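Local coordinates for protein cytochrome P450 reductase (PDB 5OGX) that transfers electrons from NADH, through FAD and a [2Fe-2S] cluster, to its partner cytochrome P450, which O-demethylates guaiacol and other lignin-derived aromatics, at residues 148-152 against 162-166; 106-110 against 182-186; 8-14 against 26-31; 209-215 against 298-304. One frame throughout, in Å; residues are numbered along the deposited sequence. Where two conformers were deposited one is given.

Overall arrangement
All three domains of this single-chain reductase are sampled. Interactions 1 and 2 both reach the same antiparallel sheet, their centres about 14 Å apart. Interaction 1 is buried, about 9 Å from the centre of the chain, and uses several backbone groups to bind the flavin; interaction 2, about 22 Å from that centre and partly exposed, ties a turn to strand 101-114 by two backbone hydrogen bonds. Interaction 3, in the iron-sulfur domain, is peripheral but rests mainly on apolar side-chain fit, without hydrogen bonds between its segments. Interaction 4 lies in the buried parallel sheet of the NAD domain, with six hydrogen bonds, and its nearest atoms come within about 5 Å of those of interaction 1.

Interaction 1 of 4, residues 148-152 against 162-166; sequences QYSLA and ELHVR. With FAD (flavin-adenine dinucleotide), chain B.
Strands 148-150 and 162-166, the two outermost of the antiparallel FAD-domain sheet, are splayed at 119°, axes 6.4 Å apart at closest, and converge where Ala-152 faces Glu-162 (CA-CA 5.4 Å). All of 162-166 is extended. At Glu-162 the backbone closes the wedge: Ala-152 N donates to Glu-162 O (2.9 Å, 174°). Its t,t side chain places OE2 2.9 Å from His-164 NE2, the donor, and in salt bridges with Arg-255 and Arg-119. Leu-163 (m,t) brings CD2 to 3.9 Å from both Tyr-149 CB and Leu-151 CD2. At His-164 (chi1 m), NE2 lies 3.7 Å from Ala-152 CB; water 1 accepts from His-164 N (2.7 Å) and lies within hydrogen-bonding distance of Ser-150 O (2.6 Å) and FAD O4 (2.8 Å), while His-164 O accepts from FAD N3 (2.7 Å). Val-165 CG1 meets Tyr-149 CE1 at 4.0 Å, and Arg-166 N donates to FAD O2 (2.9 Å). From the other strand, Ser-150 N donates to FAD O4 (3.0 Å), Tyr-149 OH (chi1 m) pairs with FAD O4' (2.9 Å), and Gln-148 O accepts from FAD O2' (2.7 Å). This is the flavin site of the ferredoxin reductase-like FAD domain; Arg-147, on the same strand just before Gln-148, also hydrogen-bonds FAD. Because main-chain groups read the pyrimidine edge (O4, N3 and O2), its recognition depends chiefly on backbone position.

Interaction 2 of 4, residues 106-110 against 182-186; sequences TVLEV and LAAGD. Unlike the reference sequence in segment 182-186: Ala-183 (reference Thr).
Two main-chain hydrogen bonds dock a type II turn, Ala-183 to Asp-186, on strand 106-110. Both groups of Val-107 are satisfied by it: Val-107 N donates to Asp-186 O (2.8 Å, 168°), and Val-107 O accepts from Gly-185 N (2.8 Å, 170°). The CA atoms of Val-107 and Ala-184 lie 4.7 Å apart, and Ala-184 CA adds a CA-H...O contact to Val-107 O at 3.4 Å; Thr-106 CA does the same to Asp-186 O, at 3.4 Å. Inside the turn, Asp-186 N donates to Ala-183 O (3.0 Å), and Asp-186 OD2 (chi1 m) accepts from Ala-183 N (2.8 Å). Gly-185, at phi/psi 96/-16, fills the third position, where a CB would press on the preceding carbonyl. Val-107 (t) points at the turn, its CG2 3.7 Å from Leu-182 CD1 (chi1 t, chi2 p), while Val-110 CB lies 4.2 Å from Leu-182 CD2. Ala-183 differs from the reference threonine; its CB points away from the strand. Between the two valines, Leu-108 and Glu-109 form a classic beta bulge opposite Leu-121. In the FAD domain's antiparallel barrel, the turn follows helix 174-178 and leads into strand 187-194, which flanks strand 101-114 on the side away from strand 117-124.

Interaction 3 of 4, residues 8-14 against 26-31; sequences SVGGRRV and FLRGGV
Phe-26 is the main bump. From the last turn of helix 22-28 its side chain (chi1 m, chi2 -56°) reaches the hairpin formed by strands 5-9 and 12-16, which covers 95 Å² of the residue. Val-9 (chi1 p) sets CG1 over one ring face, 3.8 Å from the centroid and 20° off the normal, a CH-pi contact; Val-14 CG2 (chi1 m) meets Phe-26 CD1 at 3.7 Å. The hairpin has a type I' turn, Val-9 to Arg-12, with Gly-10 and Gly-11 at positive phi. In the ferredoxin-like 2Fe-2S domain this packs the end of the helix on the hairpin's face at one side of the sheet, with the Phe-26 side chain about 11 Å from the cluster. The helix ends in a Schellman motif, Val-31 N bonding Phe-26 O (2.9 Å) and Gly-30 N bonding Leu-27 O (2.9 Å), with positive-phi Gly-30 as C'. That reversal points Val-31 (t) back at the hairpin: CG1 is 4.0 Å from Val-9 CG1, and CG2 is 3.9 Å from Val-14 CG1. Gly-29 leaves the hollow Val-14 needs: a CB there would sit 3.0 Å from Val-14 CG1. Arg-12 lays its guanidinium face over Val-31, CZ 3.5 Å from Val-31 CG2.

Interaction 4 of 4, residues 209-215 against 298-304; sequences PMVLIGG and GWSGWLC
Strands 210-215 and 300-304 run parallel, 10° between their directions and axes 4.7 Å apart at closest, in register from Met-210 with Ser-300 to Gly-214 with Cys-304 (CA-CA 4.6-5.0 Å). Ser-300 N, Trp-302 N and Cys-304 N donate to Pro-209 O (3.0 Å), Val-211 O (2.8 Å) and Ile-213 O (3.0 Å); Val-211 N, Ile-213 N and Gly-215 N return bonds to Ser-300 O (2.9 Å), Trp-302 O (2.8 Å) and Cys-304 O (2.9 Å). Water 2 links Pro-209 O and Gly-298 O, 2.8 Å to each. On one face, Met-210 (m,t,p) leaves CE 4.2 Å (CH-pi) and SD 5.4 Å (an oblique Met-aromatic contact) from the five-membered-ring centroid of Trp-302 (chi1 m), and Leu-212 CD2 touches Trp-302 CB (3.9 Å); helix 219-232 covers this face. On the other, Ile-213 CB meets Leu-303 CD2 (3.8 Å) under helix 285-292. Pro-209 CB sits 3.5 Å above the Trp-299 six-membered ring. In this Rossmann-like NAD domain the pairing satisfies alternate main-chain groups, leaving apolar faces for the helices.

Interaction 1 of 4, residues 148-152 against 162-166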
# COMPACT_ATOMS: atom_id res chain seq x y z
N GLN A 148 2.55 0.65 -8.92
CA GLN A 148 2.17 1.23 -7.63
C GLN A 148 3.41 1.50 -6.79
O GLN A 148 4.30 0.64 -6.70
CB GLN A 148 1.29 0.25 -6.87
CG GLN A 148 0.10 -0.30 -7.68
CD GLN A 148 0.39 -1.58 -8.49
OE1 GLN A 148 1.53 -1.89 -8.85
NE2 GLN A 148 -0.68 -2.31 -8.80
N TYR A 149 3.43 2.64 -6.10
CA TYR A 149 4.50 2.96 -5.15
C TYR A 149 3.88 3.57 -3.91
O TYR A 149 3.13 4.55 -3.99
CB TYR A 149 5.56 3.89 -5.79
CG TYR A 149 6.25 3.12 -6.87
CD1 TYR A 149 7.15 2.11 -6.55
CD2 TYR A 149 5.90 3.29 -8.20
CE1 TYR A 149 7.74 1.33 -7.55
CE2 TYR A 149 6.48 2.51 -9.20
CZ TYR A 149 7.38 1.53 -8.87
OH TYR A 149 7.93 0.76 -9.86
N SER A 150 4.18 2.97 -2.76
CA SER A 150 3.63 3.42 -1.49
C SER A 150 4.21 4.78 -1.10
O SER A 150 5.38 5.07 -1.35
CB SER A 150 3.98 2.42 -0.39
OG SER A 150 3.45 1.15 -0.66
N LEU A 151 3.38 5.58 -0.43
CA LEU A 151 3.84 6.84 0.14
C LEU A 151 4.52 6.57 1.48
O LEU A 151 3.98 5.85 2.32
CB LEU A 151 2.67 7.81 0.33
CG LEU A 151 1.94 8.22 -0.96
CD1 LEU A 151 0.82 9.18 -0.62
CD2 LEU A 151 2.91 8.90 -1.94
N ALA A 152 5.70 7.16 1.67
CA ALA A 152 6.31 7.19 3.00
C ALA A 152 5.79 8.36 3.83
O ALA A 152 6.16 8.48 5.02
CB ALA A 152 7.84 7.27 2.87
N GLU A 162 6.93 11.08 -1.20
CA GLU A 162 8.19 10.36 -0.98
C GLU A 162 7.97 8.88 -1.29
O GLU A 162 7.18 8.22 -0.63
CB GLU A 162 8.68 10.52 0.46
CG GLU A 162 9.96 9.73 0.74
CD GLU A 162 10.39 9.82 2.20
OE1 GLU A 162 9.72 10.53 2.96
OE2 GLU A 162 11.39 9.16 2.56
N LEU A 163 8.72 8.37 -2.28
CA LEU A 163 8.67 6.97 -2.67
C LEU A 163 10.01 6.31 -2.39
O LEU A 163 11.07 6.94 -2.53
CB LEU A 163 8.33 6.82 -4.17
CG LEU A 163 7.22 7.71 -4.71
CD1 LEU A 163 7.06 7.53 -6.23
CD2 LEU A 163 5.92 7.39 -4.00
N HIS A 164 9.97 5.03 -2.01
CA HIS A 164 11.17 4.19 -1.88
C HIS A 164 11.07 3.08 -2.90
O HIS A 164 10.18 2.23 -2.80
CB HIS A 164 11.29 3.59 -0.47
CG HIS A 164 11.28 4.59 0.63
ND1 HIS A 164 11.22 4.23 1.96
CD2 HIS A 164 11.32 5.95 0.61
CE1 HIS A 164 11.22 5.32 2.71
NE2 HIS A 164 11.28 6.37 1.92
N VAL A 165 11.98 3.06 -3.87
CA VAL A 165 11.88 2.19 -5.03
C VAL A 165 13.01 1.17 -5.01
O VAL A 165 14.19 1.55 -4.96
CB VAL A 165 11.92 3.00 -6.33
CG1 VAL A 165 11.67 2.09 -7.53
CG2 VAL A 165 10.88 4.12 -6.27
N ARG A 166 12.66 -0.11 -5.09
CA ARG A 166 13.65 -1.17 -5.20
C ARG A 166 13.83 -1.56 -6.67
O ARG A 166 12.84 -1.79 -7.38
CB ARG A 166 13.23 -2.39 -4.37
CG ARG A 166 14.17 -3.56 -4.52
CD ARG A 166 15.22 -3.60 -3.42
NE ARG A 166 16.10 -4.75 -3.57
CZ ARG A 166 15.77 -6.00 -3.25
NH1 ARG A 166 16.65 -6.98 -3.44
NH2 ARG A 166 14.58 -6.27 -2.74
PA FAD B . 8.30 -5.69 -14.06
O1A FAD B . 8.69 -5.31 -15.47
O2A FAD B . 6.82 -5.68 -13.81
O5B FAD B . 8.87 -7.20 -13.69
C5B FAD B . 10.03 -7.67 -14.33
C4B FAD B . 10.14 -9.19 -14.01
O4B FAD B . 10.48 -9.36 -12.76
C3B FAD B . 8.77 -9.87 -14.16
O3B FAD B . 8.94 -11.12 -14.65
C2B FAD B . 8.21 -9.89 -12.71
O2B FAD B . 7.18 -10.96 -12.54
C1B FAD B . 9.26 -10.05 -11.97
N9A FAD B . 9.18 -9.31 -10.73
C8A FAD B . 8.36 -8.28 -10.48
N7A FAD B . 8.62 -7.86 -9.23
C5A FAD B . 9.60 -8.63 -8.73
C6A FAD B . 10.22 -8.63 -7.50
N6A FAD B . 10.17 -7.88 -6.26
N1A FAD B . 11.18 -9.51 -7.24
C2A FAD B . 11.54 -10.42 -8.18
N3A FAD B . 10.93 -10.43 -9.39
C4A FAD B . 9.95 -9.53 -9.65
N1 FAD B . 7.73 -1.44 -5.20
C2 FAD B . 8.72 -0.58 -4.57
O2 FAD B . 9.86 -0.66 -4.87
N3 FAD B . 8.29 0.40 -3.56
C4 FAD B . 6.92 0.54 -3.15
O4 FAD B . 6.61 1.33 -2.32
C4X FAD B . 5.93 -0.36 -3.80
N5 FAD B . 4.55 -0.23 -3.44
C5X FAD B . 3.60 -1.14 -4.07
C6 FAD B . 2.26 -1.05 -3.67
C7 FAD B . 1.36 -1.92 -4.29
C7M FAD B . -0.05 -1.68 -3.75
C8 FAD B . 1.78 -2.83 -5.26
C8M FAD B . 0.72 -3.73 -5.89
C9 FAD B . 3.11 -2.92 -5.65
C9A FAD B . 4.01 -2.07 -5.04
N10 FAD B . 5.42 -2.17 -5.46
C10 FAD B . 6.36 -1.32 -4.80
C1' FAD B . 5.84 -3.09 -6.53
C2' FAD B . 5.93 -2.12 -7.78
O2' FAD B . 4.68 -1.55 -8.15
C3' FAD B . 6.49 -2.78 -9.06
O3' FAD B . 5.83 -3.99 -9.25
C4' FAD B . 8.01 -3.03 -8.94
O4' FAD B . 8.69 -1.81 -8.82
C5' FAD B . 8.55 -3.77 -10.18
O5' FAD B . 8.05 -3.15 -11.35
P FAD B . 8.94 -3.21 -12.72
O1P FAD B . 8.11 -2.60 -13.82
O2P FAD B . 10.31 -2.61 -12.51
O3P FAD B . 9.16 -4.81 -12.99
O HOH W 1 7.50 3.96 -2.35

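Interaction 2 of 4, residues 106-110 against 182-186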
# COMPACT_ATOMS: atom_id res chain seq x y z
N THR A 106 6.11 16.57 -10.39
CA THR A 106 7.42 16.88 -10.96
C THR A 106 8.50 16.30 -10.06
O THR A 106 8.45 16.46 -8.84
CB THR A 106 7.62 18.41 -11.11
OG1 THR A 106 6.54 18.96 -11.88
CG2 THR A 106 8.94 18.71 -11.80
N VAL A 107 9.48 15.63 -10.67
CA VAL A 107 10.56 15.05 -9.87
C VAL A 107 11.37 16.18 -9.26
O VAL A 107 11.94 17.02 -9.97
CB VAL A 107 11.45 14.13 -10.72
CG1 VAL A 107 12.59 13.58 -9.87
CG2 VAL A 107 10.64 12.99 -11.33
N LEU A 108 11.41 16.22 -7.93
CA LEU A 108 12.27 17.16 -7.22
C LEU A 108 13.63 16.57 -6.89
O LEU A 108 14.63 17.29 -6.93
CB LEU A 108 11.59 17.62 -5.93
CG LEU A 108 10.27 18.36 -6.11
CD1 LEU A 108 9.76 18.87 -4.78
CD2 LEU A 108 10.41 19.49 -7.13
N GLU A 109 13.70 15.27 -6.61
CA GLU A 109 14.96 14.62 -6.31
C GLU A 109 14.84 13.14 -6.59
O GLU A 109 13.77 12.55 -6.37
CB GLU A 109 15.39 14.85 -4.86
CG GLU A 109 16.67 14.11 -4.47
CD GLU A 109 17.22 14.54 -3.13
OE1 GLU A 109 16.44 14.66 -2.17
OE2 GLU A 109 18.45 14.78 -3.05
N VAL A 110 15.92 12.54 -7.08
CA VAL A 110 16.06 11.09 -7.14
C VAL A 110 17.44 10.77 -6.59
O VAL A 110 18.45 11.32 -7.06
CB VAL A 110 15.86 10.54 -8.56
CG1 VAL A 110 16.64 11.33 -9.58
CG2 VAL A 110 16.24 9.07 -8.62
N LEU A 182 15.12 8.63 -15.18
CA LEU A 182 14.43 9.60 -14.34
C LEU A 182 15.40 10.67 -13.86
O LEU A 182 16.51 10.36 -13.42
CB LEU A 182 13.78 8.91 -13.14
CG LEU A 182 12.79 9.76 -12.34
CD1 LEU A 182 11.45 9.81 -13.05
CD2 LEU A 182 12.62 9.20 -10.92
N ALA A 183 14.97 11.93 -13.94
CA ALA A 183 15.82 13.04 -13.53
C ALA A 183 14.96 14.14 -12.95
O ALA A 183 13.78 14.29 -13.31
CB ALA A 183 16.65 13.58 -14.71
N ALA A 184 15.55 14.93 -12.05
CA ALA A 184 14.89 16.11 -11.51
C ALA A 184 14.35 16.98 -12.64
O ALA A 184 15.02 17.23 -13.64
CB ALA A 184 15.85 16.91 -10.64
N GLY A 185 13.11 17.44 -12.46
CA GLY A 185 12.43 18.25 -13.45
C GLY A 185 11.51 17.48 -14.38
O GLY A 185 10.67 18.10 -15.04
N ASP A 186 11.65 16.15 -14.44
CA ASP A 186 10.72 15.36 -15.23
C ASP A 186 9.30 15.47 -14.68
O ASP A 186 9.08 15.40 -13.47
CB ASP A 186 11.11 13.88 -15.23
CG ASP A 186 12.40 13.60 -15.95
OD1 ASP A 186 12.85 14.46 -16.75
OD2 ASP A 186 12.94 12.49 -15.75

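Interaction 3 of 4, residues 8-14 against 26-31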
# COMPACT_ATOMS: atom_id res chain seq x y z
N SER A 8 -23.90 2.39 -8.66
CA SER A 8 -24.22 2.74 -7.29
C SER A 8 -23.72 1.65 -6.35
O SER A 8 -23.73 0.46 -6.68
CB SER A 8 -25.72 2.93 -7.09
OG SER A 8 -26.41 1.72 -7.31
N VAL A 9 -23.32 2.08 -5.16
CA VAL A 9 -22.99 1.18 -4.06
C VAL A 9 -23.37 1.88 -2.76
O VAL A 9 -23.13 3.08 -2.60
CB VAL A 9 -21.50 0.77 -4.04
CG1 VAL A 9 -20.58 1.98 -3.81
CG2 VAL A 9 -21.26 -0.27 -2.96
N GLY A 10 -23.99 1.14 -1.84
CA GLY A 10 -24.31 1.70 -0.53
C GLY A 10 -25.18 2.94 -0.57
O GLY A 10 -25.03 3.82 0.29
N GLY A 11 -26.09 3.04 -1.53
CA GLY A 11 -26.93 4.21 -1.65
C GLY A 11 -26.30 5.40 -2.33
O GLY A 11 -26.96 6.44 -2.47
N ARG A 12 -25.05 5.29 -2.77
CA ARG A 12 -24.31 6.39 -3.39
C ARG A 12 -24.15 6.11 -4.88
O ARG A 12 -23.68 5.03 -5.27
CB ARG A 12 -22.94 6.55 -2.73
CG ARG A 12 -22.98 7.19 -1.34
CD ARG A 12 -22.63 8.68 -1.40
NE ARG A 12 -21.26 8.96 -0.94
CZ ARG A 12 -20.51 9.97 -1.37
NH1 ARG A 12 -20.98 10.82 -2.27
NH2 ARG A 12 -19.29 10.14 -0.89
N ARG A 13 -24.48 7.09 -5.71
CA ARG A 13 -24.36 6.96 -7.16
C ARG A 13 -23.21 7.81 -7.68
O ARG A 13 -23.00 8.94 -7.22
CB ARG A 13 -25.66 7.38 -7.85
CG ARG A 13 -25.55 7.49 -9.37
CD ARG A 13 -26.64 8.37 -9.96
NE ARG A 13 -26.41 8.66 -11.37
CZ ARG A 13 -27.38 8.98 -12.22
NH1 ARG A 13 -28.63 9.05 -11.78
NH2 ARG A 13 -27.11 9.23 -13.50
N VAL A 14 -22.48 7.27 -8.66
CA VAL A 14 -21.57 8.05 -9.49
C VAL A 14 -21.86 7.69 -10.94
O VAL A 14 -22.57 6.72 -11.24
CB VAL A 14 -20.09 7.83 -9.14
CG1 VAL A 14 -19.85 8.07 -7.65
CG2 VAL A 14 -19.65 6.44 -9.54
N PHE A 26 -15.90 5.18 -8.63
CA PHE A 26 -16.27 5.44 -7.24
C PHE A 26 -15.20 6.28 -6.54
O PHE A 26 -15.52 7.31 -5.95
CB PHE A 26 -16.50 4.12 -6.47
CG PHE A 26 -17.81 3.44 -6.83
CD1 PHE A 26 -19.01 4.11 -6.70
CD2 PHE A 26 -17.82 2.13 -7.29
CE1 PHE A 26 -20.23 3.50 -7.05
CE2 PHE A 26 -19.03 1.51 -7.63
CZ PHE A 26 -20.23 2.19 -7.51
N LEU A 27 -13.93 5.88 -6.61
CA LEU A 27 -12.93 6.64 -5.86
C LEU A 27 -12.76 8.05 -6.40
O LEU A 27 -12.51 8.99 -5.64
CB LEU A 27 -11.58 5.92 -5.85
CG LEU A 27 -11.51 4.53 -5.22
CD1 LEU A 27 -10.08 3.98 -5.34
CD2 LEU A 27 -11.96 4.55 -3.76
N ARG A 28 -12.87 8.23 -7.72
CA ARG A 28 -12.80 9.59 -8.25
C ARG A 28 -13.96 10.45 -7.76
O ARG A 28 -13.82 11.67 -7.65
CB ARG A 28 -12.77 9.55 -9.78
CG ARG A 28 -11.42 9.09 -10.34
CD ARG A 28 -11.37 9.27 -11.84
NE ARG A 28 -10.09 8.88 -12.40
CZ ARG A 28 -9.06 9.71 -12.56
NH1 ARG A 28 -9.17 10.98 -12.19
NH2 ARG A 28 -7.93 9.27 -13.11
N GLY A 29 -15.08 9.83 -7.43
CA GLY A 29 -16.19 10.52 -6.80
C GLY A 29 -16.12 10.63 -5.30
O GLY A 29 -17.09 11.08 -4.68
N GLY A 30 -15.01 10.22 -4.68
CA GLY A 30 -14.89 10.24 -3.24
C GLY A 30 -15.74 9.20 -2.53
O GLY A 30 -16.04 9.37 -1.35
N VAL A 31 -16.14 8.14 -3.24
CA VAL A 31 -17.01 7.09 -2.71
C VAL A 31 -16.12 5.88 -2.48
O VAL A 31 -15.58 5.32 -3.44
CB VAL A 31 -18.16 6.75 -3.66
CG1 VAL A 31 -18.93 5.54 -3.15
CG2 VAL A 31 -19.06 7.96 -3.88

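Interaction 4 of 4, residues 209-215 against 298-304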
# COMPACT_ATOMS: atom_id res chain seq x y z
N PRO A 209 -0.40 -1.70 21.25
CA PRO A 209 0.90 -1.92 20.61
C PRO A 209 0.78 -2.37 19.17
O PRO A 209 -0.15 -3.11 18.80
CB PRO A 209 1.54 -3.02 21.47
CG PRO A 209 0.34 -3.71 22.12
CD PRO A 209 -0.66 -2.63 22.36
N MET A 210 1.76 -1.96 18.36
CA MET A 210 1.79 -2.30 16.94
C MET A 210 3.14 -2.88 16.56
O MET A 210 4.18 -2.37 16.98
CB MET A 210 1.55 -1.07 16.05
CG MET A 210 0.34 -0.25 16.39
SD MET A 210 0.41 1.40 15.64
CE MET A 210 1.04 1.09 14.01
N VAL A 211 3.12 -3.93 15.73
CA VAL A 211 4.33 -4.39 15.07
C VAL A 211 4.16 -4.15 13.58
O VAL A 211 3.09 -4.39 13.01
CB VAL A 211 4.64 -5.87 15.37
CG1 VAL A 211 3.44 -6.78 14.99
CG2 VAL A 211 5.90 -6.28 14.62
N LEU A 212 5.20 -3.59 12.96
CA LEU A 212 5.21 -3.28 11.54
C LEU A 212 6.40 -3.99 10.93
O LEU A 212 7.53 -3.87 11.44
CB LEU A 212 5.30 -1.77 11.30
CG LEU A 212 4.11 -1.04 11.91
CD1 LEU A 212 4.57 -0.45 13.24
CD2 LEU A 212 3.57 0.06 10.99
N ILE A 213 6.17 -4.75 9.87
CA ILE A 213 7.23 -5.56 9.27
C ILE A 213 7.28 -5.26 7.78
O ILE A 213 6.29 -5.45 7.07
CB ILE A 213 7.04 -7.05 9.54
CG1 ILE A 213 7.15 -7.27 11.07
CG2 ILE A 213 8.13 -7.85 8.85
CD1 ILE A 213 7.17 -8.69 11.51
N GLY A 214 8.43 -4.76 7.33
CA GLY A 214 8.62 -4.37 5.95
C GLY A 214 9.68 -5.23 5.30
O GLY A 214 10.79 -5.35 5.83
N GLY A 215 9.34 -5.85 4.17
CA GLY A 215 10.35 -6.55 3.41
C GLY A 215 10.89 -5.64 2.34
O GLY A 215 10.12 -5.20 1.47
N GLY A 298 -3.47 -9.28 21.62
CA GLY A 298 -3.65 -7.88 21.97
C GLY A 298 -2.84 -6.93 21.13
O GLY A 298 -3.00 -5.71 21.28
N TRP A 299 -2.00 -7.45 20.24
CA TRP A 299 -1.21 -6.64 19.33
C TRP A 299 -1.96 -6.39 18.03
O TRP A 299 -2.89 -7.11 17.67
CB TRP A 299 0.11 -7.34 19.02
CG TRP A 299 1.08 -7.19 20.13
CD1 TRP A 299 1.01 -7.75 21.37
CD2 TRP A 299 2.26 -6.39 20.10
NE1 TRP A 299 2.11 -7.34 22.13
CE2 TRP A 299 2.89 -6.51 21.37
CE3 TRP A 299 2.86 -5.59 19.12
CZ2 TRP A 299 4.08 -5.85 21.68
CZ3 TRP A 299 4.06 -4.93 19.43
CH2 TRP A 299 4.65 -5.08 20.70
N SER A 300 -1.56 -5.33 17.34
CA SER A 300 -1.92 -5.13 15.94
C SER A 300 -0.67 -5.36 15.11
O SER A 300 0.45 -5.15 15.59
CB SER A 300 -2.49 -3.73 15.70
OG SER A 300 -3.55 -3.43 16.60
N GLY A 301 -0.86 -5.82 13.87
CA GLY A 301 0.28 -6.11 13.01
C GLY A 301 0.08 -5.59 11.61
O GLY A 301 -1.01 -5.67 11.04
N TRP A 302 1.16 -5.07 11.03
CA TRP A 302 1.15 -4.41 9.73
C TRP A 302 2.28 -5.00 8.91
O TRP A 302 3.45 -4.81 9.24
CB TRP A 302 1.33 -2.90 9.90
CG TRP A 302 0.29 -2.31 10.81
CD1 TRP A 302 0.18 -2.44 12.17
CD2 TRP A 302 -0.82 -1.54 10.39
NE1 TRP A 302 -0.95 -1.78 12.62
CE2 TRP A 302 -1.57 -1.22 11.54
CE3 TRP A 302 -1.25 -1.09 9.14
CZ2 TRP A 302 -2.74 -0.47 11.47
CZ3 TRP A 302 -2.42 -0.35 9.08
CH2 TRP A 302 -3.15 -0.05 10.24
N LEU A 303 1.94 -5.71 7.82
CA LEU A 303 2.94 -6.40 7.02
C LEU A 303 2.93 -5.84 5.61
O LEU A 303 1.86 -5.75 4.99
CB LEU A 303 2.67 -7.91 6.96
CG LEU A 303 2.95 -8.77 8.19
CD1 LEU A 303 1.98 -9.93 8.25
CD2 LEU A 303 4.37 -9.30 8.14
N CYS A 304 4.10 -5.50 5.08
CA CYS A 304 4.15 -4.99 3.71
C CYS A 304 5.41 -5.48 3.02
O CYS A 304 6.50 -5.42 3.59
CB CYS A 304 4.08 -3.47 3.71
SG CYS A 304 4.34 -2.75 2.09
O HOH W 2 -2.76 -3.42 19.71